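PDB 5XEM: cysteine synthase from Fusobacterium nucleatum subsp. nucleatum strain ATCC 25586, which is a pyridoxal-phosphate enzyme that produces hydrogen sulfide from L-cysteine and catalyses beta-replacement, giving lanthionine. Local coordinates for the interface of chains A and B. Numbering follows the deposited sequence. Chains: chain A/B, Cysteine synthase.

Contact 1: the interface of chains A and B. Residues chain A 304-305; chain B 106-107.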
loop_
_atom_site.group_PDB
_atom_site.type_symbol
_atom_site.label_atom_id
_atom_site.label_comp_id
_atom_site.label_asym_id
_atom_site.label_seq_id
_atom_site.Cartn_x
_atom_site.Cartn_y
_atom_site.Cartn_z
ATOM N N LEU A 304 12.359 -2.078 0.755
ATOM C CA LEU A 304 12.832 -2.542 2.070
ATOM C C LEU A 304 13.625 -3.848 2.050
ATOM O O LEU A 304 14.215 -4.197 3.049
ATOM C CB LEU A 304 11.680 -2.674 3.041
ATOM C CG LEU A 304 11.010 -1.372 3.463
ATOM C CD1 LEU A 304 9.959 -1.650 4.526
ATOM C CD2 LEU A 304 12.029 -0.350 3.951
ATOM N N SER A 305 13.652 -4.579 0.954
ATOM C CA SER A 305 14.551 -5.752 0.902
ATOM C C SER A 305 16.029 -5.329 0.771
ATOM O O SER A 305 16.916 -6.087 1.169
ATOM C CB SER A 305 14.168 -6.687 -0.225
ATOM O OG SER A 305 14.415 -6.052 -1.443
ATOM N N GLN B 106 11.083 -6.342 7.938
ATOM C CA GLN B 106 11.566 -5.158 7.206
ATOM C C GLN B 106 10.709 -3.928 7.538
ATOM O O GLN B 106 11.179 -2.800 7.736
ATOM C CB GLN B 106 11.468 -5.421 5.682
ATOM C CG GLN B 106 12.421 -6.475 5.108
ATOM C CD GLN B 106 12.105 -6.856 3.671
ATOM O OE1 GLN B 106 11.423 -6.121 2.953
ATOM N NE2 GLN B 106 12.589 -8.017 3.246
ATOM N N LEU B 107 9.416 -4.157 7.527
ATOM C CA LEU B 107 8.430 -3.090 7.737
ATOM C C LEU B 107 8.463 -2.576 9.170
ATOM O O LEU B 107 8.535 -1.370 9.401
ATOM C CB LEU B 107 7.041 -3.576 7.358
ATOM C CG LEU B 107 6.804 -3.731 5.854
ATOM C CD1 LEU B 107 5.673 -4.715 5.594
ATOM C CD2 LEU B 107 6.502 -2.365 5.217
#
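The primary amide of B:Gln106 lies flat under the peptide group that joins A:Leu304 to A:Ser305, with the two planes parallel to within about 5°. In this two-subunit assembly of the cysteine synthase/cystathionine beta-synthase family, whose members are fold-type II pyridoxal-phosphate enzymes, the peptide belongs to the C-terminal tail of one subunit and the amide to helix 102-110 of the other. The registry of the two faces is that of an antiparallel carbonyl pair: the C=O of the side chain and the C=O of A:Leu304 point in nearly opposite directions, about 157° apart. Accordingly, B:Gln106 OE1 sits under the carbonyl carbon, 3.3 Å from A:Leu304 C. The reverse pairing places B:Gln106 CD 3.5 Å from A:Leu304 O. The same amide oxygen is 3.4 Å from A:Ser305 N, but it approaches from below the peptide face, which argues for a dipolar contact of the two faces instead of a bond along N-H. Further along that face, the amide nitrogen B:Gln106 NE2 is 3.8 Å from A:Ser305 CA. At the amide's oxygen end, the methylene of the leucine comes in obliquely, with A:Leu304 CB 3.5 Å from B:Gln106 OE1.

The reach of the glutamine follows from its torsions: CG stands opposite the carbonyl carbon (chi1 -68°), and the chain then runs extended, carrying the amide away from its helix and beneath the tail. Its aliphatic root is used as well, since B:Gln106 CB is 3.8 Å from A:Leu304 CB. Two bonds beyond its own CB, the leucine branch CD1 reaches the helix itself. It meets a methyl of the next residue, A:Leu304 CD1 to B:Leu107 CD2 being 3.6 Å, and the two leucine side chains cross at about a right angle. A:Leu304 CD1 also approaches the helix backbone, 3.6 Å from the carbonyl oxygen B:Gln106 O.

Contact 2: the interface of chains A and B. Residues chain A 43, 103, 107, 110-111; chain B 266, 301, 304.
B:Leu266 enters a hydrophobic patch of the subunit interface formed by A:Leu107, A:Ala110 and A:Tyr111, at the end of helix 103-110 and just beyond it. Starting at its base, B:Leu266 CB faces the phenol oxygen, 3.7 Å from A:Tyr111 OH. Chi1 of -160° sets CG anti to the backbone N, and from CG the two methyls go to different neighbours. Branch CD1 touches the small methyl of the helix, B:Leu266 CD1 to A:Ala110 CB being 3.7 Å. Branch CD2 meets a leucine methyl instead, at 3.5 Å from A:Leu107 CD2, and the two side chains cross at about a right angle.

That A:Leu107 methyl is shared: it also packs on the aliphatic part of a glutamate, 3.6 Å from B:Glu301 CG. On the far flank, B:Leu304 CD1 rests 3.8 Å from A:Glu103 CB.

Polar groups border the apolar patch. Beyond CG, B:Glu301 bends (chi2 87°) and directs its carboxylate towards A:Arg43, forming a long salt bridge of 3.8 Å between A:Arg43 NE and B:Glu301 OE2. The length, and the position of OE2 well out of the guanidinium plane, suggest an electrostatic pairing more than a directed bond; the two planes are 40° apart. A water bridges the subunits, 2.9 Å from B:Leu266 N and 3.3 Å from A:Tyr111 OH, the second link being the longer. The leucine packing, edged by this charge pair and water, joins helix 103-110 of one subunit to 3-10 helix 300-303, the residue after it and the loop holding B:Leu266 of the other, and so probably supports the homodimer typical of this family.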
loop_
_atom_site.group_PDB
_atom_site.type_symbol
_atom_site.label_atom_id
_atom_site.label_comp_id
_atom_site.label_asym_id
_atom_site.label_seq_id
_atom_site.Cartn_x
_atom_site.Cartn_y
_atom_site.Cartn_z
ATOM N N ARG A 43 0.306 1.686 -5.735
ATOM C CA ARG A 43 1.319 2.159 -4.776
ATOM C C ARG A 43 2.249 3.248 -5.319
ATOM O O ARG A 43 3.241 3.563 -4.690
ATOM C CB ARG A 43 2.124 1.010 -4.190
ATOM C CG ARG A 43 1.279 -0.037 -3.505
ATOM C CD ARG A 43 0.630 0.600 -2.321
ATOM N NE ARG A 43 -0.176 -0.329 -1.533
ATOM C CZ ARG A 43 -1.454 -0.170 -1.212
ATOM N NH1 ARG A 43 -2.157 0.919 -1.644
ATOM N NH2 ARG A 43 -2.055 -1.095 -0.491
ATOM N N GLU A 103 11.734 -6.422 -5.927
ATOM C CA GLU A 103 10.292 -6.429 -5.680
ATOM C C GLU A 103 9.522 -5.974 -6.935
ATOM O O GLU A 103 8.411 -6.432 -7.173
ATOM C CB GLU A 103 9.909 -5.568 -4.472
ATOM C CG GLU A 103 10.421 -6.088 -3.127
ATOM C CD GLU A 103 11.702 -5.406 -2.673
ATOM O OE1 GLU A 103 12.642 -5.314 -3.490
ATOM O OE2 GLU A 103 11.762 -4.969 -1.500
ATOM N N LEU A 107 6.267 -7.818 -8.412
ATOM C CA LEU A 107 5.001 -7.121 -8.363
ATOM C C LEU A 107 4.403 -7.198 -9.738
ATOM O O LEU A 107 3.257 -7.562 -9.871
ATOM C CB LEU A 107 5.157 -5.651 -7.932
ATOM C CG LEU A 107 5.350 -5.399 -6.440
ATOM C CD1 LEU A 107 5.936 -4.009 -6.190
ATOM C CD2 LEU A 107 4.036 -5.581 -5.694
ATOM N N ALA A 110 3.122 -10.624 -10.696
ATOM C CA ALA A 110 1.886 -10.982 -9.927
ATOM C C ALA A 110 0.606 -10.553 -10.671
ATOM O O ALA A 110 -0.438 -11.206 -10.576
ATOM C CB ALA A 110 1.910 -10.348 -8.551
ATOM N N TYR A 111 0.688 -9.442 -11.410
ATOM C CA TYR A 111 -0.434 -8.957 -12.182
ATOM C C TYR A 111 -0.511 -9.584 -13.570
ATOM O O TYR A 111 -1.402 -9.257 -14.323
ATOM C CB TYR A 111 -0.373 -7.444 -12.351
ATOM C CG TYR A 111 -0.555 -6.650 -11.082
ATOM C CD1 TYR A 111 -1.778 -6.603 -10.446
ATOM C CD2 TYR A 111 0.511 -5.934 -10.529
ATOM C CE1 TYR A 111 -1.949 -5.872 -9.285
ATOM C CE2 TYR A 111 0.339 -5.183 -9.377
ATOM C CZ TYR A 111 -0.883 -5.144 -8.769
ATOM O OH TYR A 111 -1.058 -4.419 -7.609
ATOM N N LEU B 266 -4.077 -7.107 -5.211
ATOM C CA LEU B 266 -2.904 -7.720 -4.646
ATOM C C LEU B 266 -3.128 -7.860 -3.149
ATOM O O LEU B 266 -2.890 -6.938 -2.381
ATOM C CB LEU B 266 -1.686 -6.850 -4.927
ATOM C CG LEU B 266 -0.325 -7.504 -4.831
ATOM C CD1 LEU B 266 -0.060 -8.399 -6.051
ATOM C CD2 LEU B 266 0.772 -6.442 -4.700
ATOM N N GLU B 301 2.023 -7.322 -1.133
ATOM C CA GLU B 301 3.428 -6.928 -1.354
ATOM C C GLU B 301 4.393 -7.587 -0.383
ATOM O O GLU B 301 5.538 -7.865 -0.731
ATOM C CB GLU B 301 3.613 -5.406 -1.303
ATOM C CG GLU B 301 2.840 -4.656 -2.379
ATOM C CD GLU B 301 1.411 -4.306 -1.978
ATOM O OE1 GLU B 301 1.068 -4.565 -0.804
ATOM O OE2 GLU B 301 0.648 -3.771 -2.817
ATOM N N LEU B 304 6.012 -11.373 -1.604
ATOM C CA LEU B 304 6.755 -11.589 -2.861
ATOM C C LEU B 304 7.929 -12.563 -2.671
ATOM O O LEU B 304 8.221 -13.345 -3.569
ATOM C CB LEU B 304 7.276 -10.255 -3.402
ATOM C CG LEU B 304 6.242 -9.144 -3.619
ATOM C CD1 LEU B 304 6.931 -7.822 -3.995
ATOM C CD2 LEU B 304 5.198 -9.562 -4.654
HETATM O O HOH W 1 -3.891 -4.350 -5.974
#

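The C-alpha centres of contact 1 and contact 2 lie about 14 Å apart on one two-fold symmetric interface. Both join the helix that starts near residue 103 in one subunit to the C-terminal tail of the other, with the chains exchanged: contact 1 pairs the tail of chain A with the helix of chain B, contact 2 the reverse. Leu107 and Leu304 therefore occur in both, from opposite chains. Contact 2 extends the pairing to the loop holding Leu266 and to Arg43. This reciprocity fits the homodimer expected of the family, each subunit offering both helix and tail.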